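Local coordinates for putative exported protein (Bordetella parapertussis, PDB 3OCJ) that is of unknown function but probably acts as an S-adenosylmethionine-dependent methyltransferase, and holds a palmitic acid molecule among its helices, at residues Gly50-Glu55 with Phe59-Arg64; Val75-Gly80 with Leu87-Tyr92. All blocks are in the same frame, centred on the assembly; numbering follows the deposited sequence.

How the contacts relate
Along the chain the two contacts come in series, contact 1 closing before contact 2 opens. Contact 1 closes the tight turn between helix 41-53 and helix 55-63. Helix 68-76 follows, and contact 2 closes the loop from its C-terminal end to helix 86-94. Neither contact encloses the other, and their centres lie about 14 Å apart. They still touch directly. Ser-54 OG and Glu-88 OE2 are 2.7 Å apart, probably hydrogen-bonded, and Leu-51 CD2 packs on Phe-91 CE2 at 3.7 Å. Helices 41-53, 55-63 and 86-94 all touch the palmitic acid tail, and contact 2 ties the end of helix 68-76 to helix 86-94.

Contact 1. Residues Gly50-Glu55 with Phe59-Arg64; sequences GLAESE and FLLLYR. With PLM (palmitic acid), chain D.
Leu-61 meets Leu-51 and Ala-52 through one methyl branch. Its CD1 rests 3.9 Å from Leu-51 CB and 4.4 Å from Ala-52 CB. The same methyl lies over the backbone of helix 41-53, with Ala-52 N 4.0 Å from Leu-61 CD1. Leu-51 CB itself points toward Leu-61. Beyond it, CG is anti to the carbonyl carbon (chi1 -76°), which carries the branch to the palmitic acid, with Leu-51 CD2 3.6 Å from its CF. Leu-60 CD1 touches the same chain further along, 3.6 Å from CC of the palmitic acid.

Two consecutive helices meet here through a short turn: helix 41-53 ends, and Ser-54 is the N-cap of helix 55-63. Its OG caps Gly-57 N. That oxygen is 3.6 Å from the last carbon of the lipid tail, CG of palmitic acid.

The polar link between the segments is a helical backbone bond, Phe-59 N to Glu-55 O, 3.1 Å long with an N-H...O angle of 160°. Phe-59 CB also lies against Glu-55 O. The Phe-59 ring then leads away from Glu-55, and the edge of Tyr-63 sits over one of its faces. Outside the pair, helices 15-33 and 247-261 pack on the leucines.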
# COMPACT_ATOMS: atom_id res chain seq x y z
N GLY A 50 -20.00 -7.76 9.05
CA GLY A 50 -19.65 -7.64 7.64
C GLY A 50 -18.17 -7.89 7.43
O GLY A 50 -17.78 -8.62 6.51
N LEU A 51 -17.33 -7.31 8.28
CA LEU A 51 -15.90 -7.57 8.21
C LEU A 51 -15.60 -9.05 8.39
O LEU A 51 -14.82 -9.63 7.62
CB LEU A 51 -15.14 -6.81 9.29
CG LEU A 51 -14.92 -5.32 9.07
CD1 LEU A 51 -14.16 -4.76 10.27
CD2 LEU A 51 -14.16 -5.06 7.77
N ALA A 52 -16.20 -9.66 9.40
CA ALA A 52 -15.90 -11.05 9.74
C ALA A 52 -16.38 -12.04 8.68
O ALA A 52 -15.88 -13.16 8.60
CB ALA A 52 -16.48 -11.39 11.10
N GLU A 53 -17.36 -11.62 7.88
CA GLU A 53 -17.91 -12.47 6.83
C GLU A 53 -17.11 -12.37 5.53
O GLU A 53 -17.32 -13.17 4.61
CB GLU A 53 -19.37 -12.13 6.56
CG GLU A 53 -20.31 -12.58 7.66
CD GLU A 53 -20.25 -14.08 7.88
OE1 GLU A 53 -20.39 -14.83 6.90
OE2 GLU A 53 -20.06 -14.50 9.04
N SER A 54 -16.19 -11.41 5.48
CA SER A 54 -15.41 -11.13 4.28
C SER A 54 -14.02 -11.74 4.38
O SER A 54 -13.38 -11.67 5.43
CB SER A 54 -15.29 -9.61 4.10
OG SER A 54 -14.24 -9.25 3.22
N GLU A 55 -13.53 -12.32 3.29
CA GLU A 55 -12.16 -12.83 3.30
C GLU A 55 -11.15 -11.72 3.61
O GLU A 55 -10.27 -11.88 4.46
CB GLU A 55 -11.79 -13.50 1.98
CG GLU A 55 -12.54 -14.77 1.68
CD GLU A 55 -12.06 -15.44 0.40
OE1 GLU A 55 -11.75 -14.71 -0.57
OE2 GLU A 55 -12.00 -16.68 0.37
N PHE A 59 -8.89 -11.08 7.11
CA PHE A 59 -7.45 -10.87 7.04
C PHE A 59 -7.05 -9.60 7.79
O PHE A 59 -6.07 -9.57 8.54
CB PHE A 59 -6.97 -10.81 5.58
CG PHE A 59 -5.46 -10.80 5.45
CD1 PHE A 59 -4.77 -11.99 5.25
CD2 PHE A 59 -4.75 -9.62 5.55
CE1 PHE A 59 -3.39 -11.99 5.16
CE2 PHE A 59 -3.36 -9.62 5.45
CZ PHE A 59 -2.68 -10.82 5.25
N LEU A 60 -7.82 -8.53 7.59
CA LEU A 60 -7.54 -7.27 8.26
C LEU A 60 -7.77 -7.34 9.77
O LEU A 60 -6.99 -6.80 10.54
CB LEU A 60 -8.37 -6.14 7.65
CG LEU A 60 -7.89 -5.77 6.24
CD1 LEU A 60 -8.93 -4.91 5.53
CD2 LEU A 60 -6.53 -5.08 6.30
N LEU A 61 -8.83 -8.03 10.20
CA LEU A 61 -9.08 -8.16 11.63
C LEU A 61 -7.91 -8.89 12.29
O LEU A 61 -7.49 -8.52 13.39
CB LEU A 61 -10.37 -8.94 11.89
CG LEU A 61 -11.65 -8.12 11.69
CD1 LEU A 61 -12.84 -9.04 11.52
CD2 LEU A 61 -11.85 -7.16 12.86
N LEU A 62 -7.40 -9.91 11.61
CA LEU A 62 -6.33 -10.75 12.16
C LEU A 62 -4.98 -10.04 12.13
O LEU A 62 -4.25 -10.04 13.13
CB LEU A 62 -6.19 -12.04 11.35
CG LEU A 62 -7.14 -13.17 11.68
CD1 LEU A 62 -7.08 -14.24 10.60
CD2 LEU A 62 -6.78 -13.76 13.04
N TYR A 63 -4.64 -9.46 10.99
CA TYR A 63 -3.27 -9.02 10.75
C TYR A 63 -3.09 -7.51 10.68
O TYR A 63 -1.96 -7.01 10.70
CB TYR A 63 -2.70 -9.70 9.49
CG TYR A 63 -2.90 -11.20 9.54
CD1 TYR A 63 -2.31 -11.97 10.55
CD2 TYR A 63 -3.69 -11.85 8.60
CE1 TYR A 63 -2.52 -13.34 10.61
CE2 TYR A 63 -3.90 -13.23 8.66
CZ TYR A 63 -3.31 -13.96 9.66
OH TYR A 63 -3.53 -15.33 9.71
N ARG A 64 -4.20 -6.78 10.53
CA ARG A 64 -4.20 -5.32 10.67
C ARG A 64 -3.29 -4.61 9.67
O ARG A 64 -2.74 -3.54 9.92
CB ARG A 64 -3.89 -4.92 12.12
CG ARG A 64 -4.90 -5.52 13.10
CD ARG A 64 -4.74 -5.02 14.52
NE ARG A 64 -3.42 -5.31 15.06
CZ ARG A 64 -2.51 -4.38 15.34
NH1 ARG A 64 -1.33 -4.74 15.83
NH2 ARG A 64 -2.78 -3.10 15.14
C1 PLM D . -0.88 -0.95 2.35
O1 PLM D . -0.70 -0.68 1.15
O2 PLM D . -0.28 -1.94 2.83
C2 PLM D . -1.82 -0.15 3.24
C3 PLM D . -2.69 0.85 2.46
C4 PLM D . -3.76 1.38 3.41
C5 PLM D . -4.56 2.55 2.85
C6 PLM D . -5.41 2.15 1.65
C7 PLM D . -6.07 0.78 1.81
C8 PLM D . -7.12 0.74 2.92
C9 PLM D . -7.72 -0.66 2.93
CA PLM D . -9.06 -0.73 3.65
CB PLM D . -9.84 -1.94 3.14
CC PLM D . -10.96 -2.34 4.08
CD PLM D . -11.68 -3.57 3.56
CE PLM D . -12.68 -4.06 4.60
CF PLM D . -13.08 -5.51 4.35
CG PLM D . -13.75 -5.71 3.00

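Contact 2. Residues Val75-Gly80 with Leu87-Tyr92; sequences VTHQPG and LERVFY. With PLM (palmitic acid), chain D.
His-77 turns its CG away from its own backbone N (chi1 173°), which carries the imidazole across to Tyr-92. Arg-89 starts out extended and then bends at chi3 (-64°), bringing its guanidinium to Gly-80. The two rings form a T-shaped pair. Tyr-92 points an edge at one face of His-77, with centroids 5.1 Å apart and planes at 63°. The touching atom is Tyr-92 CD2, 3.8 Å from His-77 CG and offset toward the rim of the imidazole.

Arg-89 NH1 comes to the imidazole edge, in the ring plane, 3.9 Å from His-77 CE1. It also lies 3.2 Å from Gly-80 C. Glu-93 OE2 gathers the polar groups: it forms a salt bridge with Arg-89 NH1 and accepts hydrogen bonds from His-77 NE2 and Gly-80 N. This carboxylate probably eases the approach of the two donors Arg-89 NH1 and Gly-80 N.

Phe-91 and Tyr-92 also meet the palmitic acid tail, with Phe-91 CB 3.5 Å from its CE. The contact fastens the loop after helix 68-76 to helix 86-94. Tyr-92 packs back on Trp-70 and Leu-74 of helix 68-76, Phe-91 touches helix 41-53, and His-77 touches Arg-102 of helix 96-115.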
# COMPACT_ATOMS: atom_id res chain seq x y z
N VAL A 75 -6.39 -3.45 -4.79
CA VAL A 75 -6.01 -2.36 -5.67
C VAL A 75 -6.51 -2.53 -7.11
O VAL A 75 -6.91 -1.56 -7.75
CB VAL A 75 -4.48 -2.11 -5.66
CG1 VAL A 75 -4.13 -1.08 -6.70
CG2 VAL A 75 -4.03 -1.65 -4.29
N THR A 76 -6.52 -3.77 -7.60
CA THR A 76 -6.93 -4.03 -8.98
C THR A 76 -8.43 -4.31 -9.14
O THR A 76 -8.92 -4.49 -10.25
CB THR A 76 -6.13 -5.18 -9.61
OG1 THR A 76 -6.45 -6.41 -8.96
CG2 THR A 76 -4.64 -4.91 -9.49
N HIS A 77 -9.15 -4.34 -8.02
CA HIS A 77 -10.60 -4.51 -8.06
C HIS A 77 -11.26 -3.50 -9.01
O HIS A 77 -11.07 -2.29 -8.89
CB HIS A 77 -11.21 -4.39 -6.66
CG HIS A 77 -12.71 -4.40 -6.65
ND1 HIS A 77 -13.45 -5.55 -6.81
CD2 HIS A 77 -13.60 -3.40 -6.51
CE1 HIS A 77 -14.73 -5.26 -6.77
NE2 HIS A 77 -14.86 -3.96 -6.58
N GLN A 78 -12.05 -4.01 -9.95
CA GLN A 78 -12.83 -3.15 -10.83
C GLN A 78 -14.20 -2.93 -10.20
O GLN A 78 -14.92 -3.88 -9.92
CB GLN A 78 -12.96 -3.79 -12.21
CG GLN A 78 -11.62 -4.06 -12.88
CD GLN A 78 -11.76 -4.50 -14.32
OE1 GLN A 78 -12.79 -4.28 -14.96
NE2 GLN A 78 -10.71 -5.13 -14.86
N PRO A 79 -14.56 -1.66 -9.95
CA PRO A 79 -15.85 -1.39 -9.30
C PRO A 79 -17.04 -2.04 -10.01
O PRO A 79 -17.18 -1.96 -11.23
CB PRO A 79 -15.95 0.13 -9.35
CG PRO A 79 -14.51 0.58 -9.33
CD PRO A 79 -13.78 -0.43 -10.16
N GLY A 80 -17.88 -2.72 -9.23
CA GLY A 80 -19.03 -3.42 -9.76
C GLY A 80 -18.78 -4.89 -10.05
O GLY A 80 -19.73 -5.67 -10.22
N LEU A 87 -22.09 -5.18 2.11
CA LEU A 87 -21.26 -4.31 2.94
C LEU A 87 -19.79 -4.39 2.51
O LEU A 87 -19.08 -3.38 2.43
CB LEU A 87 -21.39 -4.69 4.41
CG LEU A 87 -21.00 -3.64 5.45
CD1 LEU A 87 -21.78 -2.35 5.21
CD2 LEU A 87 -21.26 -4.18 6.85
N GLU A 88 -19.35 -5.61 2.24
CA GLU A 88 -18.01 -5.86 1.73
C GLU A 88 -17.74 -4.99 0.51
O GLU A 88 -16.66 -4.40 0.39
CB GLU A 88 -17.89 -7.34 1.36
CG GLU A 88 -16.53 -7.78 0.90
CD GLU A 88 -16.46 -9.27 0.65
OE1 GLU A 88 -17.48 -9.88 0.25
OE2 GLU A 88 -15.38 -9.87 0.86
N ARG A 89 -18.71 -4.89 -0.39
CA ARG A 89 -18.53 -4.08 -1.60
C ARG A 89 -18.40 -2.58 -1.28
O ARG A 89 -17.62 -1.87 -1.90
CB ARG A 89 -19.63 -4.35 -2.63
CG ARG A 89 -19.39 -3.61 -3.96
CD ARG A 89 -20.46 -3.96 -5.01
NE ARG A 89 -20.45 -5.36 -5.41
CZ ARG A 89 -19.60 -5.89 -6.30
NH1 ARG A 89 -18.67 -5.11 -6.85
NH2 ARG A 89 -19.66 -7.18 -6.60
N VAL A 90 -19.16 -2.10 -0.29
CA VAL A 90 -19.01 -0.72 0.17
C VAL A 90 -17.59 -0.48 0.67
O VAL A 90 -16.97 0.55 0.35
CB VAL A 90 -20.02 -0.37 1.27
CG1 VAL A 90 -19.74 1.03 1.81
CG2 VAL A 90 -21.44 -0.45 0.73
N PHE A 91 -17.05 -1.42 1.44
CA PHE A 91 -15.67 -1.30 1.91
C PHE A 91 -14.67 -1.25 0.74
O PHE A 91 -13.73 -0.45 0.75
CB PHE A 91 -15.31 -2.45 2.85
CG PHE A 91 -16.15 -2.52 4.10
CD1 PHE A 91 -16.70 -1.37 4.64
CD2 PHE A 91 -16.36 -3.73 4.75
CE1 PHE A 91 -17.47 -1.43 5.80
CE2 PHE A 91 -17.12 -3.80 5.90
CZ PHE A 91 -17.67 -2.65 6.43
N TYR A 92 -14.87 -2.11 -0.26
CA TYR A 92 -14.00 -2.16 -1.43
C TYR A 92 -14.11 -0.93 -2.33
O TYR A 92 -13.18 -0.62 -3.06
CB TYR A 92 -14.34 -3.36 -2.31
CG TYR A 92 -13.59 -4.66 -2.04
CD1 TYR A 92 -13.89 -5.45 -0.94
CD2 TYR A 92 -12.65 -5.13 -2.95
CE1 TYR A 92 -13.23 -6.65 -0.73
CE2 TYR A 92 -11.98 -6.32 -2.75
CZ TYR A 92 -12.28 -7.08 -1.64
OH TYR A 92 -11.63 -8.28 -1.44
C1 PLM D . -0.88 -0.95 2.35
O1 PLM D . -0.70 -0.68 1.15
O2 PLM D . -0.28 -1.94 2.83
C2 PLM D . -1.82 -0.15 3.24
C3 PLM D . -2.69 0.85 2.46
C4 PLM D . -3.76 1.38 3.41
C5 PLM D . -4.56 2.55 2.85
C6 PLM D . -5.41 2.15 1.65
C7 PLM D . -6.07 0.78 1.81
C8 PLM D . -7.12 0.74 2.92
C9 PLM D . -7.72 -0.66 2.93
CA PLM D . -9.06 -0.73 3.65
CB PLM D . -9.84 -1.94 3.14
CC PLM D . -10.96 -2.34 4.08
CD PLM D . -11.68 -3.57 3.56
CE PLM D . -12.68 -4.06 4.60
CF PLM D . -13.08 -5.51 4.35
CG PLM D . -13.75 -5.71 3.00